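Local coordinates for ABC transporter substrate-binding protein (Rhizobium radiobacter, PDB 6TFX) that binds the opine mannopinic acid as the periplasmic solute-binding component of an ABC-type import system of the plant pathogen Agrobacterium, at residues A[91-96]-A[146-151]; A[181-186]-A[197-202]; A[270-275]-A[453-458]. All blocks are in the same frame, centred on the assembly; numbering follows the deposited sequence. Where two conformers were deposited one is given.

Contact 1: residues A[91-96]-A[146-151]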
loop_
_atom_site.group_PDB
_atom_site.type_symbol
_atom_site.label_atom_id
_atom_site.label_comp_id
_atom_site.label_asym_id
_atom_site.label_seq_id
_atom_site.Cartn_x
_atom_site.Cartn_y
_atom_site.Cartn_z
ATOM N N VAL A 91 6.617 -20.344 10.673
ATOM C CA VAL A 91 5.609 -20.097 9.634
ATOM C C VAL A 91 4.208 -20.217 10.225
ATOM O O VAL A 91 3.359 -19.361 9.968
ATOM C CB VAL A 91 5.808 -21.019 8.412
ATOM C CG1 VAL A 91 4.678 -20.839 7.398
ATOM C CG2 VAL A 91 7.173 -20.767 7.768
ATOM N N VAL A 92 3.964 -21.288 11.017
ATOM C CA VAL A 92 2.665 -21.468 11.670
ATOM C C VAL A 92 2.389 -20.261 12.555
ATOM O O VAL A 92 1.296 -19.706 12.497
ATOM C CB VAL A 92 2.636 -22.789 12.498
ATOM C CG1 VAL A 92 1.350 -22.895 13.316
ATOM C CG2 VAL A 92 2.785 -23.994 11.562
ATOM N N PHE A 93 3.384 -19.859 13.391
ATOM C CA PHE A 93 3.183 -18.734 14.283
ATOM C C PHE A 93 2.843 -17.456 13.488
ATOM O O PHE A 93 1.893 -16.727 13.824
ATOM C CB PHE A 93 4.438 -18.506 15.142
ATOM C CG PHE A 93 4.363 -17.232 15.950
ATOM C CD1 PHE A 93 3.654 -17.187 17.146
ATOM C CD2 PHE A 93 4.955 -16.059 15.485
ATOM C CE1 PHE A 93 3.551 -15.991 17.872
ATOM C CE2 PHE A 93 4.836 -14.863 16.203
ATOM C CZ PHE A 93 4.134 -14.841 17.383
ATOM N N SER A 94 3.612 -17.207 12.415
ATOM C CA SER A 94 3.443 -15.978 11.632
ATOM C C SER A 94 2.108 -15.900 10.927
ATOM O O SER A 94 1.435 -14.866 11.020
ATOM C CB SER A 94 4.563 -15.820 10.616
ATOM O OG SER A 94 5.811 -15.762 11.270
ATOM N N LEU A 95 1.729 -16.972 10.201
ATOM C CA LEU A 95 0.456 -16.987 9.455
ATOM C C LEU A 95 -0.733 -16.988 10.392
ATOM O O LEU A 95 -1.728 -16.317 10.108
ATOM C CB LEU A 95 0.401 -18.155 8.462
ATOM C CG LEU A 95 1.410 -18.038 7.324
ATOM C CD1 LEU A 95 1.270 -19.224 6.382
ATOM C CD2 LEU A 95 1.218 -16.713 6.506
ATOM N N ASP A 96 -0.605 -17.649 11.582
ATOM C CA ASP A 96 -1.730 -17.574 12.513
ATOM C C ASP A 96 -1.850 -16.160 13.073
ATOM O O ASP A 96 -2.956 -15.722 13.409
ATOM C CB ASP A 96 -1.551 -18.555 13.677
ATOM C CG ASP A 96 -1.840 -19.997 13.318
ATOM O OD1 ASP A 96 -2.439 -20.238 12.226
ATOM O OD2 ASP A 96 -1.491 -20.893 14.131
ATOM N N PHE A 146 4.656 -11.883 5.157
ATOM C CA PHE A 146 6.022 -11.936 5.686
ATOM C C PHE A 146 6.106 -12.830 6.909
ATOM O O PHE A 146 5.205 -12.803 7.750
ATOM C CB PHE A 146 6.468 -10.543 6.093
ATOM C CG PHE A 146 6.676 -9.606 4.925
ATOM C CD1 PHE A 146 7.813 -9.707 4.124
ATOM C CD2 PHE A 146 5.799 -8.550 4.699
ATOM C CE1 PHE A 146 8.054 -8.786 3.090
ATOM C CE2 PHE A 146 6.028 -7.638 3.648
ATOM C CZ PHE A 146 7.150 -7.765 2.853
ATOM N N ILE A 147 7.209 -13.589 7.016
ATOM C CA ILE A 147 7.420 -14.506 8.132
ATOM C C ILE A 147 8.304 -13.859 9.190
ATOM O O ILE A 147 9.352 -13.307 8.879
ATOM C CB ILE A 147 7.985 -15.863 7.646
ATOM C CG1 ILE A 147 7.129 -16.470 6.504
ATOM C CG2 ILE A 147 8.182 -16.859 8.811
ATOM C CD1 ILE A 147 5.615 -16.713 6.835
ATOM N N ILE A 148 7.876 -13.966 10.445
ATOM C CA ILE A 148 8.635 -13.447 11.590
ATOM C C ILE A 148 9.018 -14.593 12.564
ATOM O O ILE A 148 8.390 -15.661 12.513
ATOM C CB ILE A 148 7.925 -12.280 12.319
ATOM C CG1 ILE A 148 6.729 -12.774 13.174
ATOM C CG2 ILE A 148 7.508 -11.192 11.321
ATOM C CD1 ILE A 148 6.020 -11.673 13.976
ATOM N N PRO A 149 10.016 -14.377 13.456
ATOM C CA PRO A 149 10.443 -15.469 14.344
ATOM C C PRO A 149 9.568 -15.560 15.580
ATOM O O PRO A 149 9.383 -14.569 16.282
ATOM C CB PRO A 149 11.906 -15.129 14.692
ATOM C CG PRO A 149 12.188 -13.794 14.063
ATOM C CD PRO A 149 10.891 -13.196 13.616
ATOM N N LYS A 150 9.042 -16.762 15.841
ATOM C CA LYS A 150 8.213 -17.035 17.008
ATOM C C LYS A 150 8.924 -16.574 18.285
ATOM O O LYS A 150 8.338 -15.827 19.066
ATOM C CB LYS A 150 7.929 -18.548 17.075
ATOM C CG LYS A 150 6.914 -18.975 18.131
ATOM C CD LYS A 150 6.736 -20.483 18.030
ATOM C CE LYS A 150 5.640 -21.042 18.895
ATOM N NZ LYS A 150 5.495 -22.512 18.675
ATOM N N LYS A 151 10.185 -16.997 18.487
ATOM C CA LYS A 151 10.928 -16.641 19.722
ATOM C C LYS A 151 11.160 -15.153 19.885
ATOM O O LYS A 151 11.019 -14.631 21.003
ATOM C CB LYS A 151 12.280 -17.347 19.787
ATOM C CG LYS A 151 12.240 -18.869 19.862
ATOM C CD LYS A 151 13.570 -19.452 20.391
ATOM C CE LYS A 151 14.822 -19.243 19.553
ATOM N NZ LYS A 151 15.860 -20.261 19.853
#

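Contact 2: residues A[181-186]-A[197-202]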
loop_
_atom_site.group_PDB
_atom_site.type_symbol
_atom_site.label_atom_id
_atom_site.label_comp_id
_atom_site.label_asym_id
_atom_site.label_seq_id
_atom_site.Cartn_x
_atom_site.Cartn_y
_atom_site.Cartn_z
ATOM N N VAL A 181 17.138 5.328 9.724
ATOM C CA VAL A 181 17.259 3.928 10.083
ATOM C C VAL A 181 18.564 3.470 9.450
ATOM O O VAL A 181 18.802 3.741 8.264
ATOM C CB VAL A 181 16.086 3.047 9.596
ATOM C CG1 VAL A 181 16.276 1.603 10.037
ATOM C CG2 VAL A 181 14.760 3.586 10.097
ATOM N N THR A 182 19.409 2.782 10.235
ATOM C CA THR A 182 20.641 2.225 9.717
ATOM C C THR A 182 20.413 0.755 9.555
ATOM O O THR A 182 20.142 0.047 10.541
ATOM C CB THR A 182 21.850 2.481 10.656
ATOM O OG1 THR A 182 21.971 3.887 10.869
ATOM C CG2 THR A 182 23.180 1.938 10.066
ATOM N N LEU A 183 20.496 0.281 8.307
ATOM C CA LEU A 183 20.391 -1.148 8.029
ATOM C C LEU A 183 21.754 -1.672 7.596
ATOM O O LEU A 183 22.531 -0.945 6.964
ATOM C CB LEU A 183 19.357 -1.445 6.937
ATOM C CG LEU A 183 17.910 -0.985 7.236
ATOM C CD1 LEU A 183 17.657 0.397 6.659
ATOM C CD2 LEU A 183 16.912 -1.981 6.686
ATOM N N THR A 184 22.065 -2.921 7.964
ATOM C CA THR A 184 23.324 -3.518 7.557
ATOM C C THR A 184 23.023 -4.825 6.830
ATOM O O THR A 184 21.976 -5.433 7.047
ATOM C CB THR A 184 24.254 -3.736 8.758
ATOM O OG1 THR A 184 23.595 -4.585 9.690
ATOM C CG2 THR A 184 24.657 -2.439 9.427
ATOM N N ALA A 185 23.949 -5.258 5.972
ATOM C CA ALA A 185 23.764 -6.496 5.218
ATOM C C ALA A 185 23.674 -7.676 6.164
ATOM O O ALA A 185 24.439 -7.756 7.129
ATOM C CB ALA A 185 24.933 -6.697 4.270
ATOM N N ASN A 186 22.735 -8.591 5.886
ATOM C CA ASN A 186 22.612 -9.835 6.609
ATOM C C ASN A 186 23.670 -10.756 5.966
ATOM O O ASN A 186 23.445 -11.308 4.882
ATOM C CB ASN A 186 21.201 -10.392 6.481
ATOM C CG ASN A 186 21.026 -11.822 6.952
ATOM O OD1 ASN A 186 21.925 -12.433 7.556
ATOM N ND2 ASN A 186 19.853 -12.386 6.694
ATOM N N SER A 197 26.933 -3.058 1.996
ATOM C CA SER A 197 27.208 -3.375 3.396
ATOM C C SER A 197 26.255 -2.632 4.318
ATOM O O SER A 197 25.957 -3.121 5.408
ATOM C CB SER A 197 28.647 -2.996 3.737
ATOM O OG SER A 197 28.797 -1.604 3.520
ATOM N N LYS A 198 25.754 -1.459 3.874
ATOM C CA LYS A 198 24.898 -0.617 4.704
ATOM C C LYS A 198 23.919 0.211 3.888
ATOM O O LYS A 198 24.219 0.593 2.755
ATOM C CB LYS A 198 25.805 0.344 5.523
ATOM C CG LYS A 198 25.145 0.997 6.741
ATOM C CD LYS A 198 26.130 1.875 7.515
ATOM C CE LYS A 198 25.818 3.329 7.319
ATOM N NZ LYS A 198 26.532 4.185 8.307
ATOM N N ILE A 199 22.754 0.487 4.483
ATOM C CA ILE A 199 21.744 1.388 3.944
ATOM C C ILE A 199 21.495 2.437 5.025
ATOM O O ILE A 199 21.195 2.077 6.168
ATOM C CB ILE A 199 20.412 0.705 3.547
ATOM C CG1 ILE A 199 20.635 -0.423 2.502
ATOM C CG2 ILE A 199 19.382 1.742 3.034
ATOM C CD1 ILE A 199 19.411 -1.361 2.377
ATOM N N SER A 200 21.630 3.717 4.666
ATOM C CA SER A 200 21.292 4.827 5.562
ATOM C C SER A 200 19.969 5.352 4.997
ATOM O O SER A 200 19.935 5.935 3.908
ATOM C CB SER A 200 22.380 5.901 5.551
ATOM O OG SER A 200 21.983 6.983 6.383
ATOM N N TYR A 201 18.868 5.038 5.686
ATOM C CA TYR A 201 17.506 5.346 5.258
ATOM C C TYR A 201 17.101 6.608 5.992
ATOM O O TYR A 201 16.793 6.571 7.184
ATOM C CB TYR A 201 16.629 4.148 5.613
ATOM C CG TYR A 201 15.211 4.207 5.096
ATOM C CD1 TYR A 201 14.194 4.761 5.864
ATOM C CD2 TYR A 201 14.869 3.623 3.879
ATOM C CE1 TYR A 201 12.872 4.750 5.431
ATOM C CE2 TYR A 201 13.540 3.582 3.443
ATOM C CZ TYR A 201 12.549 4.170 4.211
ATOM O OH TYR A 201 11.240 4.150 3.801
ATOM N N ARG A 202 17.174 7.735 5.284
ATOM C CA ARG A 202 16.971 9.071 5.847
ATOM C C ARG A 202 15.557 9.615 5.728
ATOM O O ARG A 202 15.002 9.645 4.626
ATOM C CB ARG A 202 17.955 10.061 5.218
ATOM C CG ARG A 202 19.413 9.787 5.588
ATOM C CD ARG A 202 20.346 10.884 5.098
ATOM N NE ARG A 202 20.047 12.189 5.696
ATOM C CZ ARG A 202 20.455 13.355 5.196
ATOM N NH1 ARG A 202 21.192 13.392 4.092
ATOM N NH2 ARG A 202 20.127 14.490 5.797
HETATM O O HOH W 1 21.877 6.009 9.089
#

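Contact 3: residues A[270-275]-A[453-458]. With MG (magnesium ion), chain G.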
loop_
_atom_site.group_PDB
_atom_site.type_symbol
_atom_site.label_atom_id
_atom_site.label_comp_id
_atom_site.label_asym_id
_atom_site.label_seq_id
_atom_site.Cartn_x
_atom_site.Cartn_y
_atom_site.Cartn_z
ATOM N N ALA A 270 -23.054 16.840 -5.117
ATOM C CA ALA A 270 -22.538 18.192 -5.330
ATOM C C ALA A 270 -21.003 18.177 -5.246
ATOM O O ALA A 270 -20.348 18.768 -6.081
ATOM C CB ALA A 270 -23.116 19.150 -4.297
ATOM N N LEU A 271 -20.440 17.471 -4.246
ATOM C CA LEU A 271 -18.976 17.412 -4.114
ATOM C C LEU A 271 -18.362 16.740 -5.328
ATOM O O LEU A 271 -17.394 17.257 -5.886
ATOM C CB LEU A 271 -18.574 16.687 -2.812
ATOM C CG LEU A 271 -17.086 16.675 -2.463
ATOM C CD1 LEU A 271 -16.529 18.102 -2.286
ATOM C CD2 LEU A 271 -16.858 15.862 -1.188
ATOM N N ALA A 272 -18.945 15.603 -5.758
ATOM C CA ALA A 272 -18.416 14.840 -6.899
ATOM C C ALA A 272 -18.433 15.681 -8.187
ATOM O O ALA A 272 -17.533 15.524 -9.023
ATOM C CB ALA A 272 -19.225 13.565 -7.109
ATOM N N HIS A 273 -19.443 16.570 -8.336
ATOM C CA HIS A 273 -19.563 17.443 -9.533
ATOM C C HIS A 273 -18.591 18.642 -9.514
ATOM O O HIS A 273 -18.510 19.370 -10.512
ATOM C CB HIS A 273 -21.010 17.937 -9.746
ATOM C CG HIS A 273 -21.938 16.887 -10.266
ATOM N ND1 HIS A 273 -21.742 16.297 -11.503
ATOM C CD2 HIS A 273 -23.078 16.395 -9.725
ATOM C CE1 HIS A 273 -22.750 15.441 -11.658
ATOM N NE2 HIS A 273 -23.580 15.471 -10.624
ATOM N N THR A 274 -17.878 18.882 -8.383
ATOM C CA THR A 274 -16.958 20.008 -8.393
ATOM C C THR A 274 -15.482 19.559 -8.190
ATOM O O THR A 274 -14.617 20.396 -7.908
ATOM C CB THR A 274 -17.421 21.127 -7.457
ATOM O OG1 THR A 274 -16.568 22.274 -7.657
ATOM C CG2 THR A 274 -17.484 20.698 -5.988
ATOM N N VAL A 275 -15.207 18.247 -8.369
ATOM C CA VAL A 275 -13.827 17.767 -8.389
ATOM C C VAL A 275 -13.534 17.494 -9.866
ATOM O O VAL A 275 -14.439 17.131 -10.641
ATOM C CB VAL A 275 -13.520 16.540 -7.493
ATOM C CG1 VAL A 275 -13.810 16.829 -6.025
ATOM C CG2 VAL A 275 -14.270 15.307 -7.965
ATOM N N CYS A 453 -20.175 7.075 -2.367
ATOM C CA CYS A 453 -19.506 6.764 -1.109
ATOM C C CYS A 453 -18.060 7.258 -1.181
ATOM O O CYS A 453 -17.460 7.616 -0.169
ATOM C CB CYS A 453 -19.562 5.264 -0.873
ATOM S SG CYS A 453 -21.258 4.660 -0.729
ATOM N N ALA A 454 -17.499 7.266 -2.395
ATOM C CA ALA A 454 -16.137 7.718 -2.604
ATOM C C ALA A 454 -16.076 8.349 -3.970
ATOM O O ALA A 454 -16.857 7.974 -4.861
ATOM C CB ALA A 454 -15.156 6.558 -2.514
ATOM N N ILE A 455 -15.205 9.342 -4.107
ATOM C CA ILE A 455 -15.010 10.071 -5.363
ATOM C C ILE A 455 -13.585 9.807 -5.796
ATOM O O ILE A 455 -12.639 10.175 -5.100
ATOM C CB ILE A 455 -15.260 11.590 -5.180
ATOM C CG1 ILE A 455 -16.668 11.873 -4.609
ATOM C CG2 ILE A 455 -15.025 12.296 -6.535
ATOM C CD1 ILE A 455 -16.752 13.269 -3.978
ATOM N N PRO A 456 -13.400 9.169 -6.954
ATOM C CA PRO A 456 -12.032 8.874 -7.391
ATOM C C PRO A 456 -11.344 10.106 -7.916
ATOM O O PRO A 456 -11.972 10.993 -8.528
ATOM C CB PRO A 456 -12.216 7.871 -8.530
ATOM C CG PRO A 456 -13.589 8.106 -9.031
ATOM C CD PRO A 456 -14.418 8.635 -7.884
ATOM N N LEU A 457 -10.044 10.162 -7.673
ATOM C CA LEU A 457 -9.263 11.271 -8.184
ATOM C C LEU A 457 -8.316 10.662 -9.194
ATOM O O LEU A 457 -8.775 10.020 -10.133
ATOM C CB LEU A 457 -8.554 12.008 -7.031
ATOM C CG LEU A 457 -9.495 12.436 -5.886
ATOM C CD1 LEU A 457 -8.742 13.028 -4.790
ATOM C CD2 LEU A 457 -10.550 13.379 -6.384
ATOM N N THR A 458 -7.025 10.841 -9.007
ATOM C CA THR A 458 -6.034 10.273 -9.914
ATOM C C THR A 458 -5.379 9.065 -9.237
ATOM O O THR A 458 -5.443 8.929 -8.007
ATOM C CB THR A 458 -4.932 11.321 -10.152
ATOM O OG1 THR A 458 -4.500 11.824 -8.868
ATOM C CG2 THR A 458 -5.396 12.454 -11.058
HETATM MG MG MG G . -21.088 2.891 -0.390
#

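Contact 1: residues A[91-96]-A[146-151]
Ser-94 turns its hydroxyl from the flank of a helix onto the extended chain 146-149, where OG takes the backbone N-H of Ile-148 at 2.9 Å with an N-H...O angle of 157°. The same oxygen is also hydrogen-bonded to the carbonyl of Asp-90, one turn earlier, so the hydroxyl is held between its own helix and the loop that passes it. Ile-147 and Ile-148 close round it: Ile-147 CG2 lies 3.6 Å from Ser-94 OG, and Ile-148 CG1 is 3.7 Å from that oxygen. Beyond this polar point the contact is apolar. Val-91 CG2 meets Ile-147 CG2 at 4.2 Å, and Ile-147 CD1 reaches Ser-94 CB and, more loosely, Leu-95 CD2. Next to Ser-94, Phe-93 has CG anti to the backbone N, and this chi1 of 172° sends CG toward Lys-150. Lys-150 CA sits over one face of the Phe-93 ring, offset toward the rim, as a CH-pi contact 4.1 Å from the centroid, while Lys-150 CG packs 3.8 Å from Phe-93 CG and the rest of the extended lysine chain leads away. Ile-148 CD1 comes up to the ring edge, 4.1 Å from Phe-93 CE2. In the next shell, Asp-90 OD1 accepts the N-H of Lys-150, just after Pro-149 at the N-cap, and so ties the first turn of helix 150-156 to helix 88-98. Ile-147 is hydrogen-bonded through its backbone to Gly-37. On its other flanks, helix 88-98 rests with Val-91, Val-92 and Leu-95 on strands 113-118 and 123-128 of a four-stranded antiparallel sheet, a helix-on-sheet layer consistent with the extra subdomain of family 5 solute-binding proteins.

Contact 2: residues A[181-186]-A[197-202]
Leu-183 runs alongside Tyr-201, and its CD1 rests 4.0 Å from Tyr-201 CB. Its chi2 of 94° is away from the usual staggered values and puts CD1 in that position. Straight across the strands, Leu-183 CB faces Ile-199 CB at 4.2 Å, and Val-181 CB pairs likewise with Tyr-201 CB. Leu-31 of helix 26-35 covers Val-181, Leu-183 and Tyr-201, and the phenol OH of Tyr-201 finds its partner there in Ser-27 OG. The backbones form an antiparallel hairpin with a long connection, set between strands 170-176 and 5-10 in the mixed sheet of a periplasmic binding protein lobe. Val-181 with Tyr-201 and Leu-183 with Ile-199 are its hydrogen-bonded pairs, each bonded in both directions. Past them, Ala-185 N reaches Ser-197 O at 3.0 Å from well above the carbonyl plane, 51° out of it, where the strand pairing ends. Thr-182, Thr-184, Lys-198 and Ser-200 occupy the other, more polar face. Lys-198 lies against the methyl of Thr-182, CD to CG2 3.9 Å, and its chi3 of 108° keeps Lys-198 CE within 4.1 Å of Thr-182 CG2. One water bridges the non-hydrogen-bonded pair Thr-182 and Ser-200, 2.8 Å from Thr-182 OG1 and 2.9 Å from Ser-200 OG, while Thr-184 OG1 bonds to Gln-171 NE2.

Contact 3: residues A[270-275]-A[453-458]
Ile-455 has CG1 anti to its carbonyl carbon (chi1 -56°), and a chi2 of 160° then carries CD1 out to Leu-271, whose CG, anti to its own backbone N (chi1 -174°), lies 3.7 Å away. This is helix-on-sheet packing in the lobe of the binding protein that contains strands 240-255 and 454-467: the C-terminal part of helix 265-272 and the turn that takes in Ala-272 to Val-275 sit on the start of strand 454-467. Just before the strand, Cys-453 shares a modelled magnesium ion with Cys-418; the 1.8 Å from Cys-453 SG to the ion is too short for a normal magnesium-sulfur bond and leaves that detail doubtful. Ile-455 carries most of the contact. Its CD1 also lies 3.7 Å from the backbone N of Ala-272, and its CG1 is 4.0 Å from Ala-272 CB. The turn from Ala-272 to Val-275 is of type I and brings the chain back so that Val-275 points at the strand. There its CG2 faces Ile-455 CG2; Val-275 was modelled in two conformers, so the closeness of these methyls is doubtful. Val-353 of helix 340-353 packs on Leu-271 and Val-275, and Ile-255 of the adjacent strand touches both Leu-271 and Ile-455. Val-275 CB marks the far end, 4.5 Å from Leu-457 CD2.

Overall arrangement
Contacts 1 and 3 are buried, while contact 2 is partly buried, with one apolar and one polar face. Contacts 2 and 3 both reach the large mixed sheet, through different strands and on opposite sides of the chain's centre, about 41 Å apart between centres. Contact 1 belongs with the separate four-stranded sheet, and lies about 24 Å from contact 2, centre to centre. Their chemistry follows their place: strand pairing in contact 2 is carried by main-chain bonds, contact 1 joins a helix to a loop and the start of a second helix through one serine hydroxyl, a ring and aliphatic packing, and contact 3 presses helix and turn onto a strand mainly with aliphatic side chains.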